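FtsY (Mycoplasma mycoides, PDB 1ZU4) is the SRP receptor of the bacterial membrane-targeting system, represented by its NG domain, a helical bundle joined to a domain of P-loop fold. Local coordinates at residues V234-T239 / I260-D265. Numbering follows the deposited sequence.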
ATOM      1  N   VAL A 234       1.328   2.570   5.691  1.00 15.12           N
ATOM      2  CA  VAL A 234      -0.033   2.131   5.410  1.00 14.06           C
ATOM      3  C   VAL A 234      -0.840   3.353   5.003  1.00 14.80           C
ATOM      4  O   VAL A 234      -0.867   4.377   5.683  1.00 14.69           O
ATOM      5  CB  VAL A 234      -0.704   1.389   6.608  1.00 15.42           C
ATOM      6  CG1 VAL A 234      -2.164   1.058   6.303  1.00 14.05           C
ATOM      7  CG2 VAL A 234       0.019   0.084   6.918  1.00 18.00           C
ATOM      8  N   ILE A 235      -1.473   3.255   3.860  1.00 14.99           N
ATOM      9  CA  ILE A 235      -2.398   4.290   3.488  1.00 16.65           C
ATOM     10  C   ILE A 235      -3.725   3.619   3.346  1.00 16.18           C
ATOM     11  O   ILE A 235      -3.841   2.666   2.580  1.00 17.18           O
ATOM     12  CB  ILE A 235      -2.014   4.934   2.128  1.00 16.15           C
ATOM     13  CG1 ILE A 235      -0.625   5.590   2.230  1.00 16.32           C
ATOM     14  CG2 ILE A 235      -3.069   5.940   1.748  1.00 18.54           C
ATOM     15  CD1 ILE A 235      -0.097   6.142   0.904  1.00 17.43           C
ATOM     16  N   ASP A 236      -4.710   4.145   4.052  1.00 15.54           N
ATOM     17  CA  ASP A 236      -6.151   3.842   3.858  1.00 16.55           C
ATOM     18  C   ASP A 236      -6.797   4.473   2.608  1.00 17.50           C
ATOM     19  O   ASP A 236      -7.115   5.699   2.575  1.00 16.80           O
ATOM     20  CB  ASP A 236      -6.913   4.327   5.118  1.00 16.55           C
ATOM     21  CG  ASP A 236      -8.357   3.876   5.172  1.00 17.93           C
ATOM     22  OD1 ASP A 236      -8.995   3.524   4.145  1.00 20.42           O
ATOM     23  OD2 ASP A 236      -8.890   3.885   6.299  1.00 22.42           O
ATOM     24  N   ALA A 237      -7.060   3.639   1.594  1.00 17.30           N
ATOM     25  CA  ALA A 237      -7.626   4.150   0.335  1.00 18.06           C
ATOM     26  C   ALA A 237      -8.971   4.904   0.489  1.00 19.43           C
ATOM     27  O   ALA A 237      -9.292   5.818  -0.320  1.00 19.82           O
ATOM     28  CB  ALA A 237      -7.748   3.050  -0.700  1.00 16.83           C
ATOM     29  N   THR A 238      -9.764   4.531   1.491  1.00 20.46           N
ATOM     30  CA  THR A 238     -11.044   5.225   1.689  1.00 21.56           C
ATOM     31  C   THR A 238     -10.879   6.705   2.043  1.00 22.81           C
ATOM     32  O   THR A 238     -11.867   7.438   2.032  1.00 23.30           O
ATOM     33  CB  THR A 238     -11.981   4.532   2.716  1.00 21.50           C
ATOM     34  OG1 THR A 238     -11.464   4.721   4.034  1.00 21.31           O
ATOM     35  CG2 THR A 238     -12.070   3.036   2.432  1.00 22.41           C
ATOM     36  N   THR A 239      -9.654   7.138   2.340  1.00 23.12           N
ATOM     37  CA  THR A 239      -9.401   8.537   2.682  1.00 23.96           C
ATOM     38  C   THR A 239      -9.066   9.365   1.479  1.00 23.96           C
ATOM     39  O   THR A 239      -9.118  10.580   1.546  1.00 24.34           O
ATOM     40  CB  THR A 239      -8.333   8.732   3.762  1.00 24.05           C
ATOM     41  OG1 THR A 239      -7.090   8.106   3.380  1.00 24.09           O
ATOM     42  CG2 THR A 239      -8.832   8.153   5.084  1.00 24.47           C
ATOM     43  N   ILE A 260       1.600   0.072   1.645  1.00 14.50           N
ATOM     44  CA  ILE A 260       0.536  -0.898   1.742  1.00 13.88           C
ATOM     45  C   ILE A 260      -0.760  -0.086   1.655  1.00 15.16           C
ATOM     46  O   ILE A 260      -1.044   0.665   2.545  1.00 17.13           O
ATOM     47  CB  ILE A 260       0.557  -1.638   3.100  1.00 14.33           C
ATOM     48  CG1 ILE A 260       1.928  -2.367   3.326  1.00 13.63           C
ATOM     49  CG2 ILE A 260      -0.572  -2.636   3.184  1.00 13.10           C
ATOM     50  CD1 ILE A 260       1.930  -3.157   4.648  1.00 12.98           C
ATOM     51  N   LEU A 261      -1.513  -0.265   0.579  1.00 14.33           N
ATOM     52  CA  LEU A 261      -2.762   0.438   0.287  1.00 14.60           C
ATOM     53  C   LEU A 261      -3.908  -0.462   0.754  1.00 14.42           C
ATOM     54  O   LEU A 261      -4.134  -1.484   0.177  1.00 13.38           O
ATOM     55  CB  LEU A 261      -2.876   0.647  -1.241  1.00 14.35           C
ATOM     56  CG  LEU A 261      -4.109   1.461  -1.684  1.00 15.97           C
ATOM     57  CD1 LEU A 261      -4.147   2.861  -1.048  1.00 14.17           C
ATOM     58  CD2 LEU A 261      -4.215   1.538  -3.206  1.00 15.80           C
ATOM     59  N   THR A 262      -4.611  -0.066   1.807  1.00 16.08           N
ATOM     60  CA  THR A 262      -5.656  -0.878   2.403  1.00 17.43           C
ATOM     61  C   THR A 262      -7.002  -0.365   2.019  1.00 18.15           C
ATOM     62  O   THR A 262      -7.135   0.784   1.530  1.00 19.24           O
ATOM     63  CB  THR A 262      -5.584  -0.841   3.941  1.00 16.85           C
ATOM     64  OG1 THR A 262      -5.733   0.516   4.386  1.00 19.49           O
ATOM     65  CG2 THR A 262      -4.252  -1.399   4.426  1.00 18.44           C
ATOM     66  N   LYS A 263      -8.009  -1.227   2.225  1.00 19.91           N
ATOM     67  CA  LYS A 263      -9.418  -0.852   2.068  1.00 21.42           C
ATOM     68  C   LYS A 263      -9.801  -0.447   0.689  1.00 21.78           C
ATOM     69  O   LYS A 263     -10.777   0.276   0.510  1.00 22.68           O
ATOM     70  CB  LYS A 263      -9.837   0.220   3.093  1.00 20.22           C
ATOM     71  CG  LYS A 263      -9.927  -0.383   4.493  1.00 24.78           C
ATOM     72  CD  LYS A 263     -10.251   0.627   5.574  1.00 27.79           C
ATOM     73  CE  LYS A 263      -9.746   0.114   6.909  1.00 32.39           C
ATOM     74  NZ  LYS A 263     -10.285  -1.292   7.206  1.00 34.93           N
ATOM     75  N   MET A 264      -9.073  -0.945  -0.308  1.00 22.96           N
ATOM     76  CA  MET A 264      -9.427  -0.634  -1.682  1.00 23.46           C
ATOM     77  C   MET A 264     -10.880  -0.977  -1.969  1.00 24.00           C
ATOM     78  O   MET A 264     -11.572  -0.218  -2.627  1.00 23.55           O
ATOM     79  CB  MET A 264      -8.506  -1.350  -2.667  1.00 24.04           C
ATOM     80  CG  MET A 264      -8.471  -0.671  -4.054  1.00 23.60           C
ATOM     81  SD  MET A 264      -8.170   1.132  -4.094  1.00 22.21           S
ATOM     82  CE  MET A 264      -9.132   1.600  -5.542  1.00 20.42           C
ATOM     83  N   ASP A 265     -11.324  -2.138  -1.479  1.00 24.70           N
ATOM     84  CA  ASP A 265     -12.708  -2.625  -1.644  1.00 25.42           C
ATOM     85  C   ASP A 265     -13.813  -1.630  -1.259  1.00 25.62           C
ATOM     86  O   ASP A 265     -14.943  -1.715  -1.785  1.00 27.15           O
ATOM     87  CB  ASP A 265     -12.914  -3.954  -0.889  1.00 25.15           C
ATOM     88  CG  ASP A 265     -12.766  -3.812   0.627  1.00 27.88           C
ATOM     89  OD1 ASP A 265     -11.802  -3.171   1.078  1.00 29.96           O
ATOM     90  OD2 ASP A 265     -13.584  -4.374   1.391  1.00 29.46           O
TER
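Strands 234-236 and 260-262 run parallel, 4.8 Å apart at their axes and 25° from exact alignment, and three backbone bonds join them: Ile235 N to Ile260 O, Thr262 N to Ile235 O, and Ala237 N to Thr262 O. The third takes the pairing one residue past the end of strand 234-236. Thr262 OG1 sits between its own backbone N and carbonyl carbon (chi1 60°), from where it gives Ile235 O a second, weak bond of 3.4 Å. The same rotamer sends Thr262 CG2 to Val234 CG1, 3.7 Å away, the two side chains crossing at about a right angle. On the face of Ile235 and Leu261, Leu261 CD1 reaches forward to within 3.6 Å of Ala237 CB, which points at segment 260-265 from just past its strand and also meets Met264 SD at 3.9 Å. At the end of its strand, Asp236 opens an Asx turn: OD1 accepts Thr238 N and, at 2.7 Å, Thr238 OG1, both from one face of the carboxylate. This double grip fixes the carboxylate over the aliphatic part of Lys263, whose CD lies 3.5 Å from Asp236 OD1. The lysine chain bends at its end, leaving NZ 5.4 Å from Asp236 OD2, so any attraction between the charges is not a direct salt bridge. Thr238 CG2 rests on Lys263 CB. The two are adjacent parallel strands in the central sheet of a P-loop fold, joined by a beta-alpha-beta crossover through helix 241-250; helix 118-131 packs on the Val234, Ile260 and Thr262 face, helix 272-280 on that of Ile235 and Leu261, while strands 106-111 and 284-288 flank the pair.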